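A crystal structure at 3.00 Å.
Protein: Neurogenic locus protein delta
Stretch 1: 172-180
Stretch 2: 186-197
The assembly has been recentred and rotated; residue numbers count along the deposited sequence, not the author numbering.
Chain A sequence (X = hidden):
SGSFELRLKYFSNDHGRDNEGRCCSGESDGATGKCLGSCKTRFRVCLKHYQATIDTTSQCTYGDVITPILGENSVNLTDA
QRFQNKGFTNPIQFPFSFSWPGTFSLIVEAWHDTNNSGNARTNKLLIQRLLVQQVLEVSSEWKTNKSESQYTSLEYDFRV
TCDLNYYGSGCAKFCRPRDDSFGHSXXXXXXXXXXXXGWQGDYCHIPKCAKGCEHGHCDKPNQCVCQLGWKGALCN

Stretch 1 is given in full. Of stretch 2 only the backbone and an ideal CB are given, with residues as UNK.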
# COMPACT_ATOMS: atom_id res chain seq x y z
N ALA A 172 -0.84 0.76 14.29
CA ALA A 172 -0.46 1.78 15.26
C ALA A 172 0.50 1.28 16.34
O ALA A 172 1.28 2.08 16.86
CB ALA A 172 -1.71 2.35 15.94
N LYS A 173 0.46 -0.01 16.68
CA LYS A 173 1.31 -0.54 17.74
C LYS A 173 2.70 -0.84 17.18
O LYS A 173 2.84 -1.67 16.28
CB LYS A 173 0.68 -1.80 18.33
CG LYS A 173 1.45 -2.37 19.51
CD LYS A 173 1.67 -1.32 20.59
CE LYS A 173 2.45 -1.89 21.76
NZ LYS A 173 1.74 -3.04 22.39
N PHE A 174 3.71 -0.17 17.73
CA PHE A 174 5.08 -0.34 17.27
C PHE A 174 5.75 -1.51 17.98
O PHE A 174 5.52 -1.74 19.17
CB PHE A 174 5.88 0.95 17.50
CG PHE A 174 7.35 0.82 17.16
CD1 PHE A 174 7.79 0.99 15.86
CD2 PHE A 174 8.28 0.53 18.15
CE1 PHE A 174 9.13 0.88 15.55
CE2 PHE A 174 9.62 0.41 17.84
CZ PHE A 174 10.05 0.59 16.54
N CYS A 175 6.58 -2.24 17.24
CA CYS A 175 7.31 -3.37 17.79
C CYS A 175 8.46 -3.71 16.85
O CYS A 175 8.25 -3.90 15.65
CB CYS A 175 6.40 -4.59 17.97
SG CYS A 175 7.08 -5.89 19.02
N ARG A 176 9.67 -3.78 17.40
CA ARG A 176 10.84 -4.19 16.64
C ARG A 176 11.51 -5.37 17.34
O ARG A 176 11.77 -5.29 18.56
CB ARG A 176 11.84 -3.04 16.46
CG ARG A 176 12.94 -3.35 15.46
CD ARG A 176 14.11 -2.39 15.55
NE ARG A 176 13.74 -1.00 15.29
CZ ARG A 176 13.51 -0.10 16.23
NH1 ARG A 176 13.61 -0.40 17.52
NH2 ARG A 176 13.19 1.14 15.87
N PRO A 177 11.78 -6.46 16.64
CA PRO A 177 12.56 -7.54 17.25
C PRO A 177 13.97 -7.07 17.58
O PRO A 177 14.49 -6.13 16.97
CB PRO A 177 12.57 -8.63 16.17
CG PRO A 177 11.42 -8.30 15.27
CD PRO A 177 11.31 -6.81 15.29
N ARG A 178 14.58 -7.73 18.56
CA ARG A 178 15.92 -7.35 18.99
C ARG A 178 16.64 -8.60 19.48
O ARG A 178 16.03 -9.53 20.01
CB ARG A 178 15.87 -6.29 20.10
CG ARG A 178 17.22 -5.67 20.42
CD ARG A 178 17.13 -4.71 21.60
NE ARG A 178 16.97 -3.33 21.17
CZ ARG A 178 17.97 -2.47 21.02
NH1 ARG A 178 19.23 -2.83 21.22
NH2 ARG A 178 17.70 -1.22 20.65
N ASP A 179 17.96 -8.62 19.27
CA ASP A 179 18.79 -9.74 19.68
C ASP A 179 20.18 -9.20 20.00
O ASP A 179 21.18 -9.50 19.35
CB ASP A 179 18.81 -10.82 18.60
CG ASP A 179 19.56 -12.07 19.03
OD1 ASP A 179 20.06 -12.12 20.17
OD2 ASP A 179 19.65 -13.01 18.20
N ASP A 180 20.26 -8.37 21.03
CA ASP A 180 21.54 -7.85 21.53
C ASP A 180 21.42 -7.67 23.04
O ASP A 180 20.50 -8.21 23.67
CB ASP A 180 21.93 -6.56 20.79
CG ASP A 180 20.82 -5.53 20.79
OD1 ASP A 180 20.43 -5.06 21.89
OD2 ASP A 180 20.34 -5.17 19.70
N UNK A 186 11.15 -11.39 19.77
CA UNK A 186 10.43 -11.12 18.54
C UNK A 186 9.09 -10.46 18.88
O UNK A 186 8.84 -10.10 20.04
CB UNK A 186 10.22 -12.41 17.74
N UNK A 187 8.24 -10.30 17.88
CA UNK A 187 6.92 -9.70 18.06
C UNK A 187 5.83 -10.65 17.59
O UNK A 187 6.04 -11.47 16.69
CB UNK A 187 6.82 -8.37 17.31
N UNK A 188 4.66 -10.53 18.22
CA UNK A 188 3.50 -11.33 17.85
C UNK A 188 2.76 -10.69 16.68
O UNK A 188 3.35 -9.94 15.90
CB UNK A 188 2.56 -11.50 19.05
N UNK A 189 1.47 -10.98 16.55
CA UNK A 189 0.66 -10.39 15.49
C UNK A 189 0.10 -9.03 15.86
O UNK A 189 -0.05 -8.17 14.98
CB UNK A 189 -0.49 -11.33 15.13
N UNK A 190 -0.22 -8.80 17.13
CA UNK A 190 -0.74 -7.52 17.58
C UNK A 190 0.35 -6.56 18.04
O UNK A 190 0.05 -5.38 18.29
CB UNK A 190 -1.74 -7.74 18.72
N UNK A 191 1.59 -7.01 18.15
CA UNK A 191 2.70 -6.16 18.48
C UNK A 191 3.31 -6.35 19.86
O UNK A 191 4.03 -5.45 20.33
CB UNK A 191 2.25 -4.70 18.34
N UNK A 192 3.06 -7.48 20.52
CA UNK A 192 3.59 -7.72 21.86
C UNK A 192 4.96 -8.38 21.79
O UNK A 192 5.23 -9.19 20.90
CB UNK A 192 2.63 -8.59 22.67
N UNK A 193 5.82 -8.02 22.73
CA UNK A 193 7.18 -8.53 22.78
C UNK A 193 7.17 -9.98 23.26
O UNK A 193 7.06 -10.25 24.47
CB UNK A 193 8.05 -7.66 23.69
N UNK A 194 7.25 -10.92 22.32
CA UNK A 194 7.41 -12.33 22.65
C UNK A 194 8.91 -12.63 22.66
O UNK A 194 9.61 -12.39 21.67
CB UNK A 194 6.66 -13.23 21.66
N UNK A 195 9.39 -13.15 23.78
CA UNK A 195 10.82 -13.26 24.01
C UNK A 195 11.35 -14.62 23.59
O UNK A 195 10.62 -15.62 23.55
CB UNK A 195 11.14 -13.01 25.48
N UNK A 196 12.64 -14.65 23.27
CA UNK A 196 13.30 -15.90 22.90
C UNK A 196 13.39 -16.83 24.10
O UNK A 196 13.28 -16.41 25.26
CB UNK A 196 14.70 -15.63 22.34
N UNK A 197 13.59 -18.11 23.82
CA UNK A 197 13.70 -19.10 24.88
C UNK A 197 14.90 -18.80 25.76
O UNK A 197 16.02 -18.65 25.28
CB UNK A 197 13.81 -20.51 24.29

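At position 186 the CA-to-CB bond points away from stretch 1, although the backbone passes close to Pro177, whose CB lies 4.0 Å from the CA of 186. Extended angles suit a beta-branched or a small polar residue. The residue is Thr186; its OG1 makes a weak hydrogen bond to the backbone O of 194 (3.5 Å). Within stretch 2 the backbones of 186 and 194 also pair, N of 186 to O of 194 at 2.6 Å, with a weak return bond.

Position 187 is far more constrained. Its CB points toward stretch 1 and sits 3.0 Å from the SG of Cys175, right for a carbon one bond beyond a partner sulfur. Cysteine is the natural reading. Cys187, chi1 in the m well, closes a disulfide with Cys175, SG to SG 2.0 Å, with chi3 of -92°, near the ideal right angle. Its SG also packs 4.1 Å from the CD of Pro177.

The CB of 188 points away and 189 is out of reach, so small or polar residues would serve. Ser188 OG accepts a hydrogen bond from the backbone N of 192 (3.1 Å), bracing the turn; Glu189 makes no contact with stretch 1. At 190 the CB points sideways, with no stretch 1 atom within 5.5 Å, and many polar residues would fit. Thr190 meets stretch 1 through its backbone, O lying 3.5 Å from the CG of Lys173.

Position 191 has phi/psi of 110/18, where a CB would jam against the preceding carbonyl; an ideal CB would also stand 2.7 Å from the CG of Lys173. Both arguments call for glycine, and Gly191 lets the two backbones come close, its CA 5.4 Å from the CA of Cys175.

At 192 the CB points away, yet the ammonium of Lys173 lies within range of a long acid. Glu192 bends through two m rotamers, and its OE2 forms a salt bridge with the NZ of Lys173 at 2.9 Å.

Position 193 points sideways; several aliphatic residues could reach the edge of the sulfur. Ile193 only grazes it, CG1 4.2 Å from the SG of Cys175. The CB of 194 points sideways into space free of stretch 1, and 195 is out of reach, so stretch 1 sets no requirement; extended angles at 194 favour beta-branched residues among others. They are Ile194 and Cys195, the latter covalently bonded elsewhere in the structure.

Position 196 points toward stretch 1, where the Asp179 carboxylate might also suit a long basic or polar residue. Leu196 makes just a loose contact, CD1 4.4 Å from the CG of Asp179. Position 197, out of reach and permissive, is Thr197.

Stretch 2, residues 186-197: TCSETGEIICLT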
# COMPACT_ATOMS: atom_id res chain seq x y z
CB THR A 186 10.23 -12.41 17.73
OG1 THR A 186 9.15 -13.17 18.30
CG2 THR A 186 11.49 -13.25 17.73
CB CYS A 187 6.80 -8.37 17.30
SG CYS A 187 8.04 -7.12 17.73
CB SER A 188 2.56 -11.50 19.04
OG SER A 188 2.10 -10.24 19.51
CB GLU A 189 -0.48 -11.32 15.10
CG GLU A 189 -0.05 -12.54 14.29
CD GLU A 189 -1.23 -13.31 13.72
OE1 GLU A 189 -2.38 -12.86 13.91
OE2 GLU A 189 -1.00 -14.35 13.07
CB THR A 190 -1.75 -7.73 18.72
OG1 THR A 190 -1.13 -8.45 19.79
CG2 THR A 190 -2.96 -8.50 18.22
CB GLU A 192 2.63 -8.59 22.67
CG GLU A 192 1.31 -7.92 22.98
CD GLU A 192 1.49 -6.58 23.69
OE1 GLU A 192 2.37 -6.49 24.57
OE2 GLU A 192 0.76 -5.63 23.36
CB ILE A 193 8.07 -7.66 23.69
CG1 ILE A 193 8.21 -6.25 23.09
CG2 ILE A 193 9.44 -8.28 23.88
CD1 ILE A 193 9.04 -5.31 23.94
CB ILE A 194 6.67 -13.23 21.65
CG1 ILE A 194 5.18 -12.90 21.65
CG2 ILE A 194 6.90 -14.69 21.98
CD1 ILE A 194 4.51 -13.09 22.99
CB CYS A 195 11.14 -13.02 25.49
SG CYS A 195 10.59 -11.41 26.06
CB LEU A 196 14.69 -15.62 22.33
CG LEU A 196 14.73 -14.82 21.03
CD1 LEU A 196 16.15 -14.39 20.70
CD2 LEU A 196 14.13 -15.63 19.89
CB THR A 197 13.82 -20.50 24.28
OG1 THR A 197 12.61 -20.84 23.60
CG2 THR A 197 14.10 -21.53 25.36
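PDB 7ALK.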